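Local coordinates for cytosine deaminase (Klebsiella pneumoniae, PDB 4R85), which catalyses the hydrolytic deamination of cytosine and probably of 5-methylcytosine, using an iron centre in an amidohydrolase fold, at residues Glu54-His58 with Val206-Cys210; Gln145-Gln151 with Ala172-Ile178; Ala13-Leu17 with Ile27-Met33. All coordinates share one frame. Residues are numbered along the deposited sequence.

Contact 1: Glu54-His58 with Val206-Cys210. With FE2 (Fe (II) ion), chain H; 17E (5-methylcytosine), chain G.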
loop_
_atom_site.group_PDB
_atom_site.type_symbol
_atom_site.label_atom_id
_atom_site.label_comp_id
_atom_site.label_asym_id
_atom_site.label_seq_id
_atom_site.Cartn_x
_atom_site.Cartn_y
_atom_site.Cartn_z
ATOM N N GLU A 54 -10.572 4.145 -13.557
ATOM C CA GLU A 54 -9.784 5.184 -12.915
ATOM C C GLU A 54 -10.602 6.456 -12.994
ATOM O O GLU A 54 -10.512 7.191 -13.972
ATOM C CB GLU A 54 -8.449 5.378 -13.630
ATOM C CG GLU A 54 -7.621 6.521 -13.038
ATOM C CD GLU A 54 -7.676 6.537 -11.511
ATOM O OE1 GLU A 54 -6.929 5.755 -10.881
ATOM O OE2 GLU A 54 -8.474 7.319 -10.939
ATOM N N PRO A 55 -11.421 6.716 -11.968
ATOM C CA PRO A 55 -12.400 7.802 -12.050
ATOM C C PRO A 55 -11.823 9.170 -11.716
ATOM O O PRO A 55 -12.576 10.143 -11.737
ATOM C CB PRO A 55 -13.432 7.413 -10.982
ATOM C CG PRO A 55 -12.608 6.693 -9.944
ATOM C CD PRO A 55 -11.535 5.950 -10.715
ATOM N N HIS A 56 -10.534 9.244 -11.400
ATOM C CA HIS A 56 -9.924 10.516 -11.037
ATOM C C HIS A 56 -8.404 10.478 -11.158
ATOM O O HIS A 56 -7.709 9.942 -10.285
ATOM C CB HIS A 56 -10.319 10.892 -9.601
ATOM C CG HIS A 56 -9.946 12.288 -9.222
ATOM N ND1 HIS A 56 -10.858 13.186 -8.710
ATOM C CD2 HIS A 56 -8.757 12.937 -9.268
ATOM C CE1 HIS A 56 -10.248 14.332 -8.462
ATOM N NE2 HIS A 56 -8.979 14.207 -8.803
ATOM N N ILE A 57 -7.892 11.075 -12.227
ATOM C CA ILE A 57 -6.453 11.170 -12.457
ATOM C C ILE A 57 -6.189 12.488 -13.172
ATOM O O ILE A 57 -7.094 13.020 -13.816
ATOM C CB ILE A 57 -5.959 9.966 -13.293
ATOM C CG1 ILE A 57 -4.431 9.954 -13.409
ATOM C CG2 ILE A 57 -6.657 9.925 -14.662
ATOM C CD1 ILE A 57 -3.866 8.569 -13.738
ATOM N N HIS A 58 -4.979 13.035 -13.025
ATOM C CA HIS A 58 -4.604 14.265 -13.711
ATOM C C HIS A 58 -3.617 13.959 -14.821
ATOM O O HIS A 58 -2.394 14.040 -14.615
ATOM C CB HIS A 58 -3.958 15.260 -12.746
ATOM C CG HIS A 58 -4.866 15.716 -11.646
ATOM N ND1 HIS A 58 -5.436 16.969 -11.626
ATOM C CD2 HIS A 58 -5.286 15.094 -10.519
ATOM C CE1 HIS A 58 -6.175 17.101 -10.541
ATOM N NE2 HIS A 58 -6.102 15.976 -9.854
ATOM N N VAL A 206 -20.598 16.842 -13.343
ATOM C CA VAL A 206 -19.846 17.680 -12.406
ATOM C C VAL A 206 -18.922 16.812 -11.563
ATOM O O VAL A 206 -19.341 15.777 -11.054
ATOM C CB VAL A 206 -20.806 18.429 -11.455
ATOM C CG1 VAL A 206 -20.045 19.114 -10.318
ATOM C CG2 VAL A 206 -21.624 19.437 -12.233
ATOM N N ASP A 207 -17.664 17.220 -11.427
ATOM C CA ASP A 207 -16.737 16.541 -10.519
ATOM C C ASP A 207 -15.786 17.567 -9.916
ATOM O O ASP A 207 -14.899 18.066 -10.601
ATOM C CB ASP A 207 -15.933 15.475 -11.255
ATOM C CG ASP A 207 -15.231 14.514 -10.313
ATOM O OD1 ASP A 207 -15.140 13.309 -10.653
ATOM O OD2 ASP A 207 -14.774 14.947 -9.235
ATOM N N VAL A 208 -15.967 17.856 -8.630
ATOM C CA VAL A 208 -15.319 18.989 -7.983
ATOM C C VAL A 208 -14.279 18.540 -6.957
ATOM O O VAL A 208 -14.543 17.638 -6.156
ATOM C CB VAL A 208 -16.381 19.870 -7.277
ATOM C CG1 VAL A 208 -15.725 20.918 -6.394
ATOM C CG2 VAL A 208 -17.301 20.527 -8.303
ATOM N N HIS A 209 -13.105 19.174 -6.990
ATOM C CA HIS A 209 -12.101 19.040 -5.926
ATOM C C HIS A 209 -12.644 19.804 -4.735
ATOM O O HIS A 209 -12.575 21.023 -4.678
ATOM C CB HIS A 209 -10.762 19.641 -6.359
ATOM C CG HIS A 209 -9.946 18.724 -7.212
ATOM N ND1 HIS A 209 -10.347 18.323 -8.467
ATOM C CD2 HIS A 209 -8.757 18.121 -6.983
ATOM C CE1 HIS A 209 -9.439 17.510 -8.979
ATOM N NE2 HIS A 209 -8.464 17.374 -8.097
ATOM N N CYS A 210 -13.214 19.093 -3.785
ATOM C CA CYS A 210 -14.151 19.773 -2.915
ATOM C C CYS A 210 -13.556 20.416 -1.659
ATOM O O CYS A 210 -13.617 21.628 -1.487
ATOM C CB CYS A 210 -15.324 18.853 -2.591
ATOM S SG CYS A 210 -16.658 19.799 -1.954
HETATM FE FE FE2 H . -7.251 15.367 -7.929
HETATM N N1 17E G . -4.305 19.564 -7.965
HETATM C C2 17E G . -5.047 19.562 -6.858
HETATM O O2 17E G . -5.687 20.713 -6.474
HETATM N N3 17E G . -5.190 18.462 -6.112
HETATM C C4 17E G . -4.574 17.320 -6.461
HETATM N N4 17E G . -4.732 16.152 -5.655
HETATM C C5 17E G . -3.787 17.273 -7.613
HETATM C C6 17E G . -3.673 18.441 -8.362
HETATM C CM5 17E G . -3.099 16.009 -8.018
HETATM O O HOH W 1 -12.613 12.664 -10.816
#
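Metal coordination is what joins these two strands. Their axes come no closer than 10.1 Å, too far for backbone pairing, yet His56 NE2 and His58 NE2, each 2.3 Å from the iron, and His209 NE2, 2.4 Å from it, converge on one ion; His241 and Asp308 complete the site. Sharing a metal also explains why His209 NE2 sits just 3.3 Å from both His56 NE2 and His58 NE2.

Polar contacts accompany the metal site. A water donates to Pro55 O (2.7 Å) and to Asp207 OD1 (2.6 Å), bridging the strands, while Asp207 also salt-bridges Arg115. Ser240 hydrogen-bonds both His56 ND1 and Asp207 OD2. Within its own strand, Glu54 OE2 accepts from His56 N at 2.9 Å.

The ligand packs against two of these imidazoles: 5-methylcytosine CM5 lies over a face of His58, 3.4 Å from its CD2, and His209 CD2 lies 3.7 Å from the ligand's N3. With a His-X-His pair at the C-terminal end of the first barrel strand, this is the mononuclear amidohydrolase centre, consistent with an iron-activated water attacking the base.

Contact 2: Gln145-Gln151 with Ala172-Ile178. With 17E (5-methylcytosine), chain G.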
loop_
_atom_site.group_PDB
_atom_site.type_symbol
_atom_site.label_atom_id
_atom_site.label_comp_id
_atom_site.label_asym_id
_atom_site.label_seq_id
_atom_site.Cartn_x
_atom_site.Cartn_y
_atom_site.Cartn_z
ATOM N N GLN A 145 -13.112 10.369 -20.060
ATOM C CA GLN A 145 -13.885 11.572 -19.758
ATOM C C GLN A 145 -12.952 12.701 -19.361
ATOM O O GLN A 145 -11.950 12.476 -18.689
ATOM C CB GLN A 145 -14.869 11.321 -18.622
ATOM C CG GLN A 145 -15.938 10.307 -18.982
ATOM C CD GLN A 145 -16.986 10.167 -17.891
ATOM O OE1 GLN A 145 -16.997 10.927 -16.917
ATOM N NE2 GLN A 145 -17.879 9.195 -18.054
ATOM N N ILE A 146 -13.291 13.921 -19.757
ATOM C CA ILE A 146 -12.431 15.063 -19.440
ATOM C C ILE A 146 -13.132 16.107 -18.579
ATOM O O ILE A 146 -14.202 16.595 -18.938
ATOM C CB ILE A 146 -11.919 15.737 -20.719
ATOM C CG1 ILE A 146 -10.994 14.781 -21.475
ATOM C CG2 ILE A 146 -11.219 17.057 -20.386
ATOM C CD1 ILE A 146 -10.820 15.138 -22.932
ATOM N N VAL A 147 -12.504 16.454 -17.455
ATOM C CA VAL A 147 -13.027 17.461 -16.539
ATOM C C VAL A 147 -12.297 18.802 -16.706
ATOM O O VAL A 147 -11.065 18.857 -16.620
ATOM C CB VAL A 147 -12.841 17.035 -15.069
ATOM C CG1 VAL A 147 -13.605 17.990 -14.135
ATOM C CG2 VAL A 147 -13.287 15.571 -14.835
ATOM N N ALA A 148 -13.054 19.874 -16.928
ATOM C CA ALA A 148 -12.496 21.227 -16.881
ATOM C C ALA A 148 -12.212 21.631 -15.440
ATOM O O ALA A 148 -13.105 22.059 -14.713
ATOM C CB ALA A 148 -13.440 22.218 -17.527
ATOM N N PHE A 149 -10.950 21.512 -15.045
ATOM C CA PHE A 149 -10.530 21.686 -13.662
ATOM C C PHE A 149 -9.784 23.011 -13.541
ATOM O O PHE A 149 -8.724 23.175 -14.139
ATOM C CB PHE A 149 -9.603 20.525 -13.272
ATOM C CG PHE A 149 -8.914 20.700 -11.936
ATOM C CD1 PHE A 149 -9.642 20.972 -10.787
ATOM C CD2 PHE A 149 -7.541 20.568 -11.832
ATOM C CE1 PHE A 149 -9.011 21.124 -9.560
ATOM C CE2 PHE A 149 -6.901 20.714 -10.613
ATOM C CZ PHE A 149 -7.632 20.992 -9.474
ATOM N N PRO A 150 -10.357 23.974 -12.803
ATOM C CA PRO A 150 -9.729 25.295 -12.674
ATOM C C PRO A 150 -8.749 25.296 -11.500
ATOM O O PRO A 150 -9.085 25.794 -10.428
ATOM C CB PRO A 150 -10.915 26.209 -12.378
ATOM C CG PRO A 150 -11.873 25.305 -11.594
ATOM C CD PRO A 150 -11.666 23.897 -12.121
ATOM N N GLN A 151 -7.560 24.738 -11.710
ATOM C CA GLN A 151 -6.575 24.566 -10.638
ATOM C C GLN A 151 -6.340 25.806 -9.780
ATOM O O GLN A 151 -6.233 25.719 -8.552
ATOM C CB GLN A 151 -5.237 24.122 -11.223
ATOM C CG GLN A 151 -4.112 24.025 -10.207
ATOM C CD GLN A 151 -4.314 22.855 -9.257
ATOM O OE1 GLN A 151 -3.887 21.737 -9.537
ATOM N NE2 GLN A 151 -4.982 23.106 -8.139
ATOM N N ALA A 172 -15.032 19.556 -23.108
ATOM C CA ALA A 172 -14.890 18.860 -21.830
ATOM C C ALA A 172 -16.263 18.326 -21.393
ATOM O O ALA A 172 -17.265 19.041 -21.462
ATOM C CB ALA A 172 -14.318 19.785 -20.773
ATOM N N ASP A 173 -16.300 17.065 -20.966
ATOM C CA ASP A 173 -17.550 16.383 -20.612
ATOM C C ASP A 173 -18.009 16.723 -19.195
ATOM O O ASP A 173 -19.194 16.586 -18.868
ATOM C CB ASP A 173 -17.373 14.861 -20.671
ATOM C CG ASP A 173 -16.473 14.412 -21.799
ATOM O OD1 ASP A 173 -16.996 14.135 -22.901
ATOM O OD2 ASP A 173 -15.242 14.327 -21.584
ATOM N N VAL A 174 -17.063 17.115 -18.343
ATOM C CA VAL A 174 -17.362 17.312 -16.928
ATOM C C VAL A 174 -16.918 18.693 -16.453
ATOM O O VAL A 174 -15.845 19.179 -16.837
ATOM C CB VAL A 174 -16.675 16.227 -16.052
ATOM C CG1 VAL A 174 -17.231 16.240 -14.631
ATOM C CG2 VAL A 174 -16.856 14.856 -16.662
ATOM N N VAL A 175 -17.752 19.328 -15.630
ATOM C CA VAL A 175 -17.412 20.617 -15.034
ATOM C C VAL A 175 -16.720 20.422 -13.686
ATOM O O VAL A 175 -17.263 19.761 -12.789
ATOM C CB VAL A 175 -18.654 21.495 -14.819
ATOM C CG1 VAL A 175 -18.277 22.765 -14.068
ATOM C CG2 VAL A 175 -19.319 21.829 -16.156
ATOM N N GLY A 176 -15.531 21.012 -13.534
ATOM C CA GLY A 176 -14.766 20.871 -12.307
ATOM C C GLY A 176 -14.851 22.079 -11.390
ATOM O O GLY A 176 -15.639 22.990 -11.624
ATOM N N GLY A 177 -14.032 22.085 -10.343
ATOM C CA GLY A 177 -14.000 23.197 -9.413
ATOM C C GLY A 177 -12.994 22.968 -8.299
ATOM O O GLY A 177 -12.449 21.874 -8.173
ATOM N N ILE A 178 -12.758 23.997 -7.487
ATOM C CA ILE A 178 -11.831 23.880 -6.359
ATOM C C ILE A 178 -12.165 24.929 -5.276
ATOM O O ILE A 178 -11.331 25.762 -4.905
ATOM C CB ILE A 178 -10.342 23.948 -6.861
ATOM C CG1 ILE A 178 -9.365 23.462 -5.783
ATOM C CG2 ILE A 178 -9.991 25.337 -7.439
ATOM C CD1 ILE A 178 -7.907 23.492 -6.207
HETATM N N1 17E G . -4.305 19.564 -7.965
HETATM C C2 17E G . -5.047 19.562 -6.858
HETATM O O2 17E G . -5.687 20.713 -6.474
HETATM N N3 17E G . -5.190 18.462 -6.112
HETATM C C4 17E G . -4.574 17.320 -6.461
HETATM N N4 17E G . -4.732 16.152 -5.655
HETATM C C5 17E G . -3.787 17.273 -7.613
HETATM C C6 17E G . -3.673 18.441 -8.362
HETATM C CM5 17E G . -3.099 16.009 -8.018
#
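Start at Gln145, whose CA lies 3.6 Å from Asp173 OD2 and whose amide group turns to Arg115 and Leu356. At Ile146 the backbone N donates to Asp173 OD2 (2.7 Å), so a side chain occupies the place of a strand partner just before the parallel pairing begins. Ile146 O then accepts from Val174 N at 3.0 Å. Val147 pairs with Val174, its CG2 3.7 Å from Val174 CB, and Ala148 N continues the ladder to Val174 O at 2.9 Å. A weak hydrogen bond runs from Gly176 N to Ala148 O, also 2.9 Å; a CB on Gly176 would clash with that same oxygen. Beyond it the segments meet by packing. Phe149 CZ lies 4.1 Å from Ile178 CD1, and Pro150, centre of an inverse gamma turn, sets its CD 3.5 Å from Gly177 N. Gln151 then reads the ligand with both ends of its amide: OE1 accepts from 5-methylcytosine N1 at 2.7 Å and NE2 donates to its O2 at 3.0 Å, while Ile178 CD1 lies 3.6 Å from O2.

This is a beta-alpha-beta unit of the TIM barrel: helix 160-170 covers Ala148, Pro150 and Val175, strand 111-119 pairs with 145-149 along its other edge, and strand 205-209 packs against Val174 and Ile178.

Contact 3: Ala13-Leu17 with Ile27-Met33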
loop_
_atom_site.group_PDB
_atom_site.type_symbol
_atom_site.label_atom_id
_atom_site.label_comp_id
_atom_site.label_asym_id
_atom_site.label_seq_id
_atom_site.Cartn_x
_atom_site.Cartn_y
_atom_site.Cartn_z
ATOM N N ALA A 13 -20.709 -20.451 -8.232
ATOM C CA ALA A 13 -20.771 -21.234 -9.472
ATOM C C ALA A 13 -19.750 -20.774 -10.516
ATOM O O ALA A 13 -19.315 -19.626 -10.500
ATOM C CB ALA A 13 -22.170 -21.188 -10.056
ATOM N N LEU A 14 -19.372 -21.680 -11.414
ATOM C CA LEU A 14 -18.528 -21.339 -12.559
ATOM C C LEU A 14 -19.412 -20.967 -13.746
ATOM O O LEU A 14 -20.507 -21.510 -13.901
ATOM C CB LEU A 14 -17.630 -22.518 -12.936
ATOM C CG LEU A 14 -16.493 -22.872 -11.970
ATOM C CD1 LEU A 14 -15.850 -24.194 -12.364
ATOM C CD2 LEU A 14 -15.450 -21.765 -11.937
ATOM N N PHE A 15 -18.943 -20.050 -14.589
ATOM C CA PHE A 15 -19.762 -19.580 -15.700
ATOM C C PHE A 15 -19.057 -19.644 -17.042
ATOM O O PHE A 15 -17.837 -19.505 -17.129
ATOM C CB PHE A 15 -20.224 -18.140 -15.459
ATOM C CG PHE A 15 -21.141 -17.983 -14.284
ATOM C CD1 PHE A 15 -22.510 -17.907 -14.467
ATOM C CD2 PHE A 15 -20.633 -17.904 -12.995
ATOM C CE1 PHE A 15 -23.360 -17.762 -13.383
ATOM C CE2 PHE A 15 -21.475 -17.755 -11.910
ATOM C CZ PHE A 15 -22.845 -17.690 -12.106
ATOM N N THR A 16 -19.846 -19.862 -18.088
ATOM C CA THR A 16 -19.388 -19.649 -19.456
ATOM C C THR A 16 -19.935 -18.318 -19.970
ATOM O O THR A 16 -21.115 -18.012 -19.793
ATOM C CB THR A 16 -19.824 -20.799 -20.377
ATOM O OG1 THR A 16 -19.000 -21.940 -20.112
ATOM C CG2 THR A 16 -19.678 -20.416 -21.837
ATOM N N LEU A 17 -19.064 -17.519 -20.583
ATOM C CA LEU A 17 -19.457 -16.243 -21.156
ATOM C C LEU A 17 -19.274 -16.288 -22.668
ATOM O O LEU A 17 -18.196 -16.626 -23.163
ATOM C CB LEU A 17 -18.597 -15.110 -20.568
ATOM C CG LEU A 17 -18.249 -15.244 -19.082
ATOM C CD1 LEU A 17 -17.363 -14.089 -18.630
ATOM C CD2 LEU A 17 -19.505 -15.301 -18.243
ATOM N N ILE A 27 -24.517 -15.412 -20.812
ATOM C CA ILE A 27 -23.820 -15.838 -19.606
ATOM C C ILE A 27 -24.555 -17.049 -19.048
ATOM O O ILE A 27 -25.747 -16.967 -18.756
ATOM C CB ILE A 27 -23.827 -14.734 -18.542
ATOM C CG1 ILE A 27 -23.124 -13.481 -19.069
ATOM C CG2 ILE A 27 -23.174 -15.229 -17.246
ATOM C CD1 ILE A 27 -23.373 -12.249 -18.232
ATOM N N THR A 28 -23.855 -18.172 -18.904
ATOM C CA THR A 28 -24.497 -19.408 -18.462
ATOM C C THR A 28 -23.741 -20.079 -17.321
ATOM O O THR A 28 -22.524 -20.262 -17.390
ATOM C CB THR A 28 -24.620 -20.407 -19.624
ATOM O OG1 THR A 28 -25.033 -19.710 -20.807
ATOM C CG2 THR A 28 -25.637 -21.506 -19.298
ATOM N N ALA A 29 -24.466 -20.453 -16.272
ATOM C CA ALA A 29 -23.869 -21.190 -15.166
ATOM C C ALA A 29 -23.530 -22.617 -15.598
ATOM O O ALA A 29 -24.295 -23.247 -16.330
ATOM C CB ALA A 29 -24.808 -21.207 -13.970
ATOM N N GLN A 30 -22.385 -23.121 -15.142
ATOM C CA GLN A 30 -21.978 -24.494 -15.431
ATOM C C GLN A 30 -22.242 -25.392 -14.232
ATOM O O GLN A 30 -22.273 -24.924 -13.092
ATOM C CB GLN A 30 -20.487 -24.554 -15.776
ATOM C CG GLN A 30 -20.033 -23.522 -16.789
ATOM C CD GLN A 30 -18.525 -23.527 -16.999
ATOM O OE1 GLN A 30 -18.002 -22.745 -17.794
ATOM N NE2 GLN A 30 -17.820 -24.408 -16.288
ATOM N N ALA A 31 -22.412 -26.683 -14.498
ATOM C CA ALA A 31 -22.629 -27.678 -13.451
ATOM C C ALA A 31 -21.354 -27.885 -12.642
ATOM O O ALA A 31 -21.403 -28.122 -11.436
ATOM C CB ALA A 31 -23.093 -28.992 -14.055
ATOM N N ALA A 32 -20.213 -27.791 -13.317
ATOM C CA ALA A 32 -18.917 -27.929 -12.663
ATOM C C ALA A 32 -17.805 -27.510 -13.611
ATOM O O ALA A 32 -18.063 -27.026 -14.713
ATOM C CB ALA A 32 -18.692 -29.368 -12.191
ATOM N N MET A 33 -16.570 -27.700 -13.165
ATOM C CA MET A 33 -15.399 -27.462 -13.993
ATOM C C MET A 33 -15.476 -28.313 -15.264
ATOM O O MET A 33 -15.746 -29.521 -15.205
ATOM C CB MET A 33 -14.141 -27.799 -13.195
ATOM C CG MET A 33 -12.877 -27.236 -13.764
ATOM S SD MET A 33 -12.726 -25.474 -13.454
ATOM C CE MET A 33 -11.243 -25.141 -14.389
HETATM O O HOH W 2 -20.111 -24.542 -11.412
HETATM O O HOH W 3 -22.958 -18.709 -21.861
#
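An antiparallel beta hairpin is held together here, in the small sheet built largely from the N-terminal part of the chain, the contact's centre lying about 31 Å from the centre of the chain. Thr16 and Thr28 form its hydrogen-bonded pair: Thr16 N donates to Thr28 O at 2.8 Å and Thr28 N to Thr16 O at 2.9 Å. Further along, Gln30 N reaches Leu14 O at 2.8 Å. The non-hydrogen-bonded pairs, Phe15 with Ala29 and Leu17 with Ile27, put their side chains on one face, where Ile27 CG2 lies 3.9 Å from Phe15 CD1 and 3.8 Å from Leu17 CD2; Leu8 packs on Phe15 and Ile27. Strands 14-20 and 23-29 are the two arms, with 23-29 at the edge of the sheet within this chain and 14-20 lying between it and strand 2-7.

On the face with Thr16, Thr16 OG1 donates to Gln30 OE1 at 2.6 Å, and that oxygen also accepts from Asn5 N, tying the hairpin to strand 2-7. Gln30 NE2 in turn holds Ala32 O at 3.1 Å as the chain leaves the strand. One water links Leu14 N (3.0 Å) to Gln30 O (2.8 Å). Past the paired region, Leu14 CD1 touches Met33 SD at 3.5 Å.

In the fold
Contacts 1 and 2 are buried in the catalytic barrel and share a sheet, since strands 205-209 and 174-175 are neighbours: Asp207 N probably hydrogen-bonds Val175 O (2.9 Å), and His209 N probably does so with Gly177 O (3.0 Å). Both reach 5-methylcytosine, but contact 1 joins non-adjacent strands through metal and water, whereas contact 2 pairs adjacent strands by backbone and supplies a ligand-binding glutamine beyond them. Contact 3 stands apart in a separate sheet and is only partly buried, with nearest atoms about 20 Å from contact 1 and about 22 Å from contact 2; its ladder is antiparallel and touches neither iron nor ligand.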